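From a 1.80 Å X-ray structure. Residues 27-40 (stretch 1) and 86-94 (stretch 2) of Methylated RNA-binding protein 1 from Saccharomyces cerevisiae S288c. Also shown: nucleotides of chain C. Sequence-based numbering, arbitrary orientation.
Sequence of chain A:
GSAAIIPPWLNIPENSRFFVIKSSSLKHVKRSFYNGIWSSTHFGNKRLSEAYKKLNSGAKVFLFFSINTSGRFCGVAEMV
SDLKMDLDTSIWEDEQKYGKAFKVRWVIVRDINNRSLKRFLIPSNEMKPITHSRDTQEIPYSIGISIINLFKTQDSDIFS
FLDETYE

Stretch 1 (27-40) KHVKRSFYNGIWSS
Stretch 2 86-94: DLDTSIWED

Stretch 1 enters as the end of a helix, residues 27-35, with backbone hydrogen bonds of 2.9-3.1 Å from each amide N to the carbonyl O four residues earlier, running from Arg31 N to Lys27 O through Gly36 N to Ser32 O. Gly36 leaves the helical region at phi/psi 70/32, and Ile37 (-132/167) and Trp38 (-148/152) extend as a strand. Stretch 2 is mostly irregular, with a 3-10 segment at 89-91. The register is set by CA-CA distances: His28 CA to Trp92 CA 6.8 Å, Arg31 CA to Ile91 CA 7.1 Å, Ile37 CA to Leu87 CA 8.1 Å and Ser39 CA to Thr89 CA 7.7 Å. The contact buries 662 Å², both sides summed.

His28 (chi1 m, -78°; chi2 -160°) uses both ring nitrogens. ND1 donates to N1 of the bound N6-methyladenosine nucleotide at 2.8 Å, leaving NE2 as acceptor for a weak bond from Glu93 N at 3.2 Å (131°). Trp92 CE3 lies over one face of the imidazole, 3.6 Å from His28 ND1; the planes meet obliquely at 47°.

One turn on, Arg31 points its CA-to-CB bond toward stretch 2 and extends as m, t, t. Its NH2 makes a very short 2.3 Å hydrogen bond to Ile91 O and, like NH1, lies 3.2 Å from Glu93 OE1, forming a salt bridge. Both acceptors sit near the guanidinium plane, where its N-H bonds point. Glu93 (chi1 m, chi2 m) brings its carboxylate there although its CB points sideways.

Ser32 OG (chi1 t) bonds to Ile37 O at 2.7 Å, tying helix to strand. Asn35 (chi1 m) donates from ND2 to Arg31 O at 3.0 Å, while its CG approaches Ile91 CD1 at 3.9 Å.

Ile37 (p, t) is the apolar hub: CD1 is 3.6 Å from Ile91 CD1 (Ile91 also p, t), CG2 is 4.0 Å from Leu87 CD1 (Leu87 m, t), and CG1 is 4.0 Å from Trp92 CZ2.

Trp38 (chi1 t, chi2 -108°) points away at CB, but its ring returns to place CE3 3.7 Å from Trp92 CH2, with six-membered planes at 70°. Trp92 (chi1 m, -48°; chi2 132°) has the largest area covered by the other stretch, 138 Å². The methylamino group of the base sits in the corner formed by the two indoles: C9 lies over a Trp92 face, 3.3 Å from Trp92 CD2, and N6 over a Trp38 face, 3.4 Å from Trp38 CZ2.

Ser39 (chi1 m) accepts N6 of the base through its O at 2.6 Å, while its OG lies 3.7 Å from Thr89 CG2.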

# COMPACT_ATOMS: atom_id res chain seq x y z
N LYS A 27 -8.00 0.17 12.22
CA LYS A 27 -7.05 -0.10 13.30
C LYS A 27 -5.66 -0.49 12.81
O LYS A 27 -4.70 0.20 13.13
CB LYS A 27 -7.57 -1.21 14.26
N HIS A 28 -5.54 -1.62 12.09
CA HIS A 28 -4.25 -2.10 11.61
C HIS A 28 -3.54 -1.13 10.67
O HIS A 28 -2.34 -1.07 10.71
CB HIS A 28 -4.34 -3.48 10.93
CG HIS A 28 -4.44 -4.61 11.89
ND1 HIS A 28 -4.14 -5.91 11.54
CD2 HIS A 28 -4.75 -4.62 13.20
CE1 HIS A 28 -4.30 -6.68 12.60
NE2 HIS A 28 -4.67 -5.93 13.62
N VAL A 29 -4.26 -0.38 9.82
CA VAL A 29 -3.60 0.64 9.00
C VAL A 29 -2.91 1.74 9.88
O VAL A 29 -1.74 2.16 9.63
CB VAL A 29 -4.61 1.36 8.08
CG1 VAL A 29 -3.93 2.51 7.37
CG2 VAL A 29 -5.21 0.38 7.07
N LYS A 30 -3.66 2.25 10.84
CA LYS A 30 -3.13 3.26 11.75
C LYS A 30 -1.89 2.78 12.49
O LYS A 30 -0.89 3.53 12.58
CB LYS A 30 -4.18 3.66 12.75
CG LYS A 30 -5.28 4.50 12.15
CD LYS A 30 -6.35 4.72 13.19
CE LYS A 30 -7.61 5.37 12.61
NZ LYS A 30 -7.89 6.73 13.09
N ARG A 31 -1.96 1.56 13.00
CA ARG A 31 -0.85 0.96 13.67
C ARG A 31 0.35 0.77 12.80
O ARG A 31 1.46 0.88 13.30
CB ARG A 31 -1.23 -0.38 14.27
CG ARG A 31 -2.10 -0.20 15.50
CD ARG A 31 -2.20 -1.48 16.28
NE ARG A 31 -3.27 -1.37 17.28
CZ ARG A 31 -3.81 -2.41 17.91
NH1 ARG A 31 -4.78 -2.20 18.78
NH2 ARG A 31 -3.40 -3.66 17.67
N SER A 32 0.13 0.45 11.52
CA SER A 32 1.19 0.42 10.53
C SER A 32 1.81 1.80 10.37
O SER A 32 3.00 1.96 10.27
CB SER A 32 0.66 -0.05 9.16
OG SER A 32 1.71 -0.18 8.17
N PHE A 33 0.99 2.81 10.35
CA PHE A 33 1.52 4.13 10.16
C PHE A 33 2.41 4.56 11.31
O PHE A 33 3.47 5.14 11.08
CB PHE A 33 0.39 5.15 9.97
CG PHE A 33 0.89 6.54 9.94
CD1 PHE A 33 1.36 7.10 8.76
CD2 PHE A 33 0.91 7.30 11.11
CE1 PHE A 33 1.88 8.38 8.74
CE2 PHE A 33 1.42 8.58 11.10
CZ PHE A 33 1.91 9.12 9.91
N TYR A 34 2.02 4.27 12.54
CA TYR A 34 2.74 4.77 13.74
C TYR A 34 3.94 3.87 14.09
O TYR A 34 4.92 4.38 14.65
CB TYR A 34 1.81 4.88 14.96
CG TYR A 34 0.78 6.00 14.84
CD1 TYR A 34 1.16 7.32 14.85
CD2 TYR A 34 -0.56 5.72 14.67
CE1 TYR A 34 0.20 8.35 14.73
CE2 TYR A 34 -1.50 6.73 14.55
CZ TYR A 34 -1.11 8.03 14.57
OH TYR A 34 -2.07 9.05 14.39
N ASN A 35 3.89 2.59 13.72
CA ASN A 35 5.02 1.70 13.97
C ASN A 35 5.99 1.43 12.81
O ASN A 35 7.10 0.83 13.00
CB ASN A 35 4.51 0.34 14.45
CG ASN A 35 3.98 0.37 15.85
OD1 ASN A 35 4.70 0.03 16.82
ND2 ASN A 35 2.70 0.76 15.98
N GLY A 36 5.55 1.74 11.60
CA GLY A 36 6.33 1.62 10.42
C GLY A 36 6.61 0.18 10.02
O GLY A 36 7.67 -0.10 9.45
N ILE A 37 5.67 -0.74 10.31
CA ILE A 37 5.74 -2.08 9.78
C ILE A 37 4.42 -2.55 9.18
O ILE A 37 3.37 -1.92 9.34
CB ILE A 37 6.18 -3.06 10.84
CG1 ILE A 37 5.14 -3.17 11.96
CG2 ILE A 37 7.48 -2.61 11.42
CD1 ILE A 37 5.44 -4.33 12.94
N TRP A 38 4.51 -3.65 8.44
CA TRP A 38 3.37 -4.38 7.94
C TRP A 38 3.69 -5.85 7.88
O TRP A 38 4.87 -6.25 7.81
CB TRP A 38 2.91 -3.86 6.56
CG TRP A 38 1.58 -4.46 6.15
CD1 TRP A 38 1.38 -5.40 5.19
CD2 TRP A 38 0.30 -4.22 6.76
NE1 TRP A 38 0.03 -5.70 5.09
CE2 TRP A 38 -0.65 -5.00 6.06
CE3 TRP A 38 -0.15 -3.38 7.80
CZ2 TRP A 38 -2.01 -4.99 6.37
CZ3 TRP A 38 -1.54 -3.37 8.11
CH2 TRP A 38 -2.44 -4.16 7.37
N SER A 39 2.64 -6.65 8.03
CA SER A 39 2.70 -8.12 7.85
C SER A 39 1.52 -8.50 6.99
O SER A 39 0.37 -8.06 7.25
CB SER A 39 2.56 -8.88 9.19
OG SER A 39 3.74 -8.88 9.99
N SER A 40 1.77 -9.28 5.94
CA SER A 40 0.69 -9.92 5.14
C SER A 40 0.56 -11.33 5.69
O SER A 40 1.00 -11.57 6.80
CB SER A 40 1.02 -9.97 3.63
OG SER A 40 -0.15 -10.27 2.81
N ASP A 86 12.63 -10.29 13.91
CA ASP A 86 12.63 -9.66 15.25
C ASP A 86 11.86 -8.33 15.41
O ASP A 86 12.12 -7.57 16.35
CB ASP A 86 14.09 -9.51 15.75
CG ASP A 86 14.97 -8.63 14.80
OD1 ASP A 86 14.49 -8.15 13.74
OD2 ASP A 86 16.17 -8.43 15.12
N LEU A 87 10.91 -8.04 14.51
CA LEU A 87 10.01 -6.87 14.68
C LEU A 87 8.80 -7.21 15.56
O LEU A 87 8.44 -8.36 15.66
CB LEU A 87 9.52 -6.33 13.31
CG LEU A 87 10.56 -5.69 12.38
CD1 LEU A 87 10.06 -5.61 10.95
CD2 LEU A 87 10.97 -4.29 12.86
N ASP A 88 8.17 -6.21 16.17
CA ASP A 88 7.05 -6.41 17.14
C ASP A 88 5.69 -6.68 16.45
O ASP A 88 4.83 -5.78 16.33
CB ASP A 88 6.96 -5.22 18.14
CG ASP A 88 5.85 -5.40 19.23
OD1 ASP A 88 5.39 -6.56 19.40
OD2 ASP A 88 5.46 -4.38 19.90
N THR A 89 5.49 -7.93 16.02
CA THR A 89 4.21 -8.35 15.44
C THR A 89 3.04 -8.45 16.47
O THR A 89 1.91 -8.82 16.10
CB THR A 89 4.37 -9.66 14.64
OG1 THR A 89 5.01 -10.65 15.44
CG2 THR A 89 5.25 -9.43 13.37
N SER A 90 3.28 -8.05 17.73
CA SER A 90 2.26 -8.11 18.77
C SER A 90 1.21 -7.01 18.58
O SER A 90 0.13 -7.13 19.12
CB SER A 90 2.86 -8.01 20.20
OG SER A 90 3.01 -6.64 20.61
N ILE A 91 1.52 -5.97 17.80
CA ILE A 91 0.55 -4.89 17.51
C ILE A 91 -0.64 -5.37 16.67
O ILE A 91 -1.65 -4.65 16.49
CB ILE A 91 1.23 -3.70 16.77
CG1 ILE A 91 1.84 -4.16 15.43
CG2 ILE A 91 2.32 -3.07 17.65
CD1 ILE A 91 2.55 -3.04 14.66
N TRP A 92 -0.51 -6.56 16.08
CA TRP A 92 -1.62 -7.13 15.30
C TRP A 92 -2.54 -7.95 16.23
O TRP A 92 -2.09 -8.86 16.92
CB TRP A 92 -1.12 -8.03 14.14
CG TRP A 92 0.02 -7.43 13.25
CD1 TRP A 92 1.17 -8.05 12.88
CD2 TRP A 92 0.07 -6.14 12.67
NE1 TRP A 92 1.95 -7.22 12.12
CE2 TRP A 92 1.29 -6.04 11.96
CE3 TRP A 92 -0.81 -5.05 12.66
CZ2 TRP A 92 1.65 -4.92 11.27
CZ3 TRP A 92 -0.42 -3.92 11.99
CH2 TRP A 92 0.79 -3.86 11.31
N GLU A 93 -3.82 -7.61 16.22
CA GLU A 93 -4.89 -8.50 16.69
C GLU A 93 -4.85 -9.79 15.87
O GLU A 93 -4.69 -9.76 14.64
CB GLU A 93 -6.27 -7.83 16.52
CG GLU A 93 -6.43 -6.41 17.10
CD GLU A 93 -6.24 -6.33 18.63
OE1 GLU A 93 -5.75 -5.27 19.14
OE2 GLU A 93 -6.59 -7.32 19.34
N ASP A 94 -5.00 -10.92 16.56
CA ASP A 94 -4.96 -12.26 15.93
C ASP A 94 -3.66 -12.47 15.15
O ASP A 94 -3.67 -12.90 14.01
CB ASP A 94 -6.16 -12.47 15.00
C2 6MZ C 3 -5.44 -7.18 8.67
C4 6MZ C 3 -4.96 -8.39 6.70
C5 6MZ C 3 -3.52 -8.30 6.98
N9 6MZ C 3 -5.06 -9.06 5.53
N3 6MZ C 3 -5.86 -7.81 7.57
N1 6MZ C 3 -4.13 -7.07 9.00
C6 6MZ C 3 -3.14 -7.58 8.24
N6 6MZ C 3 -1.84 -7.50 8.59
C9 6MZ C 3 -1.41 -7.01 9.88
N7 6MZ C 3 -2.86 -8.95 5.98
C8 6MZ C 3 -3.82 -9.41 5.12
O5' 6MZ C 3 -6.77 -13.93 3.47
C5' 6MZ C 3 -6.28 -12.96 4.42
C4' 6MZ C 3 -7.04 -11.63 4.29
O4' 6MZ C 3 -6.71 -10.75 5.39
C1' 6MZ C 3 -6.41 -9.41 4.93
C2' 6MZ C 3 -6.62 -9.47 3.40
O2' 6MZ C 3 -7.95 -9.00 3.01
C3' 6MZ C 3 -6.75 -10.89 2.98
O3' 6MZ C 3 -7.83 -10.89 2.00